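Local coordinates for general secretion pathway protein D (Pseudomonas aeruginosa, PDB 4E9J) that forms the outer-membrane channel of the type II secretion system, here represented by its periplasmic N0, N1 and N2 domains, at the interface of chains A and B. Numbering follows the deposited sequence. Chains: chain A/B, General secretion pathway protein D.

Contact 1: the interface of chains A and B. Residues chain A 127, 174-177; chain B 182, 184.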
loop_
_atom_site.group_PDB
_atom_site.type_symbol
_atom_site.label_atom_id
_atom_site.label_comp_id
_atom_site.label_asym_id
_atom_site.label_seq_id
_atom_site.Cartn_x
_atom_site.Cartn_y
_atom_site.Cartn_z
ATOM N N GLU A 127 5.917 8.527 -7.269
ATOM C CA GLU A 127 6.124 7.759 -8.494
ATOM C C GLU A 127 7.212 6.674 -8.373
ATOM O O GLU A 127 7.201 5.743 -9.173
ATOM C CB GLU A 127 6.404 8.711 -9.655
ATOM C CG GLU A 127 5.205 9.593 -9.955
ATOM C CD GLU A 127 5.415 10.672 -10.996
ATOM O OE1 GLU A 127 6.529 10.738 -11.563
ATOM O OE2 GLU A 127 4.461 11.449 -11.249
ATOM N N GLY A 174 13.222 10.161 -16.872
ATOM C CA GLY A 174 12.186 11.166 -17.106
ATOM C C GLY A 174 10.755 10.692 -16.879
ATOM O O GLY A 174 9.881 11.498 -16.559
ATOM N N SER A 175 10.501 9.396 -17.053
ATOM C CA SER A 175 9.171 8.815 -16.908
ATOM C C SER A 175 9.254 7.634 -15.958
ATOM O O SER A 175 10.286 6.986 -15.871
ATOM C CB SER A 175 8.645 8.372 -18.273
ATOM O OG SER A 175 7.389 7.714 -18.210
ATOM N N HIS A 176 8.202 7.433 -15.170
ATOM C CA HIS A 176 8.078 6.301 -14.256
ATOM C C HIS A 176 6.810 5.521 -14.502
ATOM O O HIS A 176 6.277 4.889 -13.599
ATOM C CB HIS A 176 8.225 6.775 -12.817
ATOM C CG HIS A 176 9.613 7.262 -12.569
ATOM N ND1 HIS A 176 9.886 8.605 -12.382
ATOM C CD2 HIS A 176 10.779 6.586 -12.647
ATOM C CE1 HIS A 176 11.203 8.697 -12.295
ATOM N NE2 HIS A 176 11.782 7.504 -12.425
ATOM N N ASP A 177 6.351 5.530 -15.762
ATOM C CA ASP A 177 5.183 4.744 -16.195
ATOM C C ASP A 177 5.693 3.321 -16.300
ATOM O O ASP A 177 6.874 3.122 -16.574
ATOM C CB ASP A 177 4.660 5.219 -17.564
ATOM C CG ASP A 177 3.962 6.572 -17.515
ATOM O OD1 ASP A 177 3.720 7.082 -16.389
ATOM O OD2 ASP A 177 3.568 7.078 -18.586
ATOM N N ASN B 182 1.067 7.714 -15.571
ATOM C CA ASN B 182 1.105 8.892 -14.705
ATOM C C ASN B 182 0.803 10.067 -15.589
ATOM O O ASN B 182 1.632 10.430 -16.405
ATOM C CB ASN B 182 2.480 9.083 -14.083
ATOM C CG ASN B 182 2.891 7.916 -13.257
ATOM O OD1 ASN B 182 2.469 7.775 -12.123
ATOM N ND2 ASN B 182 3.644 7.008 -13.826
ATOM N N ARG B 184 0.316 13.754 -17.058
ATOM C CA ARG B 184 1.063 15.021 -16.956
ATOM C C ARG B 184 0.207 16.242 -17.220
ATOM O O ARG B 184 0.454 17.277 -16.619
ATOM C CB ARG B 184 2.213 15.040 -17.965
ATOM C CG ARG B 184 3.275 13.975 -17.773
ATOM C CD ARG B 184 3.687 13.718 -16.328
ATOM N NE ARG B 184 4.891 12.891 -16.299
ATOM C CZ ARG B 184 5.383 12.264 -15.236
ATOM N NH1 ARG B 184 4.764 12.339 -14.062
ATOM N NH2 ARG B 184 6.502 11.556 -15.337
HETATM O O HOH W 1 3.090 9.752 -18.470
#

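Contact 2: the interface of chains A and B. Residues chain A 130, 178; chain B 178, 220.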
loop_
_atom_site.group_PDB
_atom_site.type_symbol
_atom_site.label_atom_id
_atom_site.label_comp_id
_atom_site.label_asym_id
_atom_site.label_seq_id
_atom_site.Cartn_x
_atom_site.Cartn_y
_atom_site.Cartn_z
ATOM N N PRO A 130 6.135 2.423 -6.062
ATOM C CA PRO A 130 5.861 1.071 -6.608
ATOM C C PRO A 130 7.081 0.410 -7.263
ATOM O O PRO A 130 7.127 -0.818 -7.385
ATOM C CB PRO A 130 4.696 1.275 -7.586
ATOM C CG PRO A 130 4.392 2.754 -7.592
ATOM C CD PRO A 130 5.429 3.483 -6.809
ATOM N N TYR A 178 4.853 2.342 -16.114
ATOM C CA TYR A 178 5.352 0.974 -16.147
ATOM C C TYR A 178 4.283 -0.011 -16.534
ATOM O O TYR A 178 3.106 0.355 -16.503
ATOM C CB TYR A 178 5.949 0.615 -14.768
ATOM C CG TYR A 178 4.982 0.717 -13.601
ATOM C CD1 TYR A 178 4.840 1.893 -12.899
ATOM C CD2 TYR A 178 4.267 -0.388 -13.162
ATOM C CE1 TYR A 178 4.034 1.974 -11.771
ATOM C CE2 TYR A 178 3.437 -0.315 -12.045
ATOM C CZ TYR A 178 3.364 0.859 -11.322
ATOM O OH TYR A 178 2.575 0.994 -10.207
ATOM N N TYR B 178 -1.020 -5.462 -16.102
ATOM C CA TYR B 178 -1.542 -4.106 -16.261
ATOM C C TYR B 178 -0.502 -3.112 -16.586
ATOM O O TYR B 178 0.684 -3.375 -16.505
ATOM C CB TYR B 178 -2.314 -3.676 -14.997
ATOM C CG TYR B 178 -1.479 -3.637 -13.730
ATOM C CD1 TYR B 178 -0.839 -2.468 -13.326
ATOM C CD2 TYR B 178 -1.387 -4.746 -12.901
ATOM C CE1 TYR B 178 -0.129 -2.411 -12.120
ATOM C CE2 TYR B 178 -0.762 -4.674 -11.653
ATOM C CZ TYR B 178 -0.081 -3.529 -11.294
ATOM O OH TYR B 178 0.617 -3.557 -10.111
ATOM N N ARG B 220 -2.996 9.123 -11.810
ATOM C CA ARG B 220 -2.569 8.059 -12.715
ATOM C C ARG B 220 -3.692 7.057 -13.041
ATOM O O ARG B 220 -4.625 6.862 -12.250
ATOM C CB ARG B 220 -1.350 7.354 -12.121
ATOM C CG ARG B 220 -1.668 6.461 -10.986
ATOM C CD ARG B 220 -0.434 5.831 -10.383
ATOM N NE ARG B 220 -0.839 4.814 -9.411
ATOM C CZ ARG B 220 -0.094 3.804 -8.975
ATOM N NH1 ARG B 220 -0.600 2.925 -8.129
ATOM N NH2 ARG B 220 1.159 3.653 -9.399
HETATM O O HOH W 2 1.662 -1.324 -9.192
#

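Contact 1: the interface of chains A and B
A polar, water-bridged interface between two copies of the secretin periplasmic fragment is formed where A:Asp177 and A:Glu127 meet B:Asn182 and B:Arg184, tying the N1 helix 125-132 and the start of N2 in chain A to the N2 domain of chain B. One carboxylate oxygen gathers two donors. A:Asp177 OD1 accepts from the side-chain amide ND2 of B:Asn182 at 2.6 Å, nearly end-on to its C-O bond, and from the backbone N of B:Asn182 at 2.8 Å, which comes from above the carboxylate plane. With CG of B:Asn182 beside its own backbone N (chi1 -60°), both donors can converge on that oxygen. The amide and carboxylate planes lie 23° apart. The other oxygen, A:Asp177 OD2, reaches the backbone O of B:Asn182 through water 1, so both carboxylate oxygens are engaged.

The second anchor is a salt bridge: B:Arg184 NH1 gives a bent hydrogen bond to A:Glu127 OE2 at 3.0 Å, on the syn side. The acceptor sits in the guanidinium plane, but the donor is 27° out of the carboxylate plane. B:Arg184 NH1 is shared unevenly, its bond to A:Glu127 OE1 being longer at 3.5 Å and weak, though straighter. Together the two anchors appear to hold N2 of one copy against the N1-N2 junction of the other in this homodimer.

Contact 2: the interface of chains A and B
Around the hydroxyl of A:Tyr178, chain A meets both B:Arg220 and B:Tyr178, so that the first N2 strand of each copy, 178-182, takes part in the interface, together with strand 220-224 of chain B and helix 125-132 of chain A. The closer-packed part is the guanidinium of B:Arg220. Its NH2 stands 3.1 Å from the phenol oxygen OH of A:Tyr178, but the 130° angle at hydrogen makes this a weak hydrogen bond. The guanidinium is turned 57° from the tyrosine ring and meets its hydroxyl end, which argues against a parallel stack over the ring face. On its other approach, the same NH2 touches the ring carbon CG of A:Pro130 at 3.8 Å, a van der Waals contact. The arginine chain runs extended from CG to NE (chi2 -177°), which carries the guanidinium away from strand 220-224 to the proline and the phenol.

The looser side lies between the two tyrosines. Their rings come near each other through CE2 of A:Tyr178 and CE1 of B:Tyr178, 4.1 Å apart, and pass at a slant without stacking. What joins their polar ends is water 2, at 2.7 Å from A:Tyr178 OH and 2.6 Å from B:Tyr178 OH. It lies in the plane of both rings, at their edges, with no donor assigned in either bond.

The two tyrosines, with nearly equal first torsions, are thus linked through solvent in an interface that is not an exact two-fold, while B:Arg220 adds its contacts on the A:Tyr178 side, next to A:Pro130. The patch hides 72 Å² of protein surface in all. This modest, partly hydrated contact may help to align the N2 domains of the two copies, with A:Pro130 of N1 alongside, and probably adds little strength by itself.

The C-alpha centres of contact 1 and contact 2 lie about 9 Å apart, so they are neighbouring patches of one surface. Helix 125-132 of chain A serves both, and strand 178-182 of chain B supplies a residue to each. In chain A, the residues used at the start of N2 are consecutive, passing from contact 1 at A:Asp177 to contact 2 at A:Tyr178. The charged grip of the former thus adjoins the weaker, hydrated meeting of the latter. The surface they form joins two copies in this homodimer, and the pentadecameric channel need not use it in the same way.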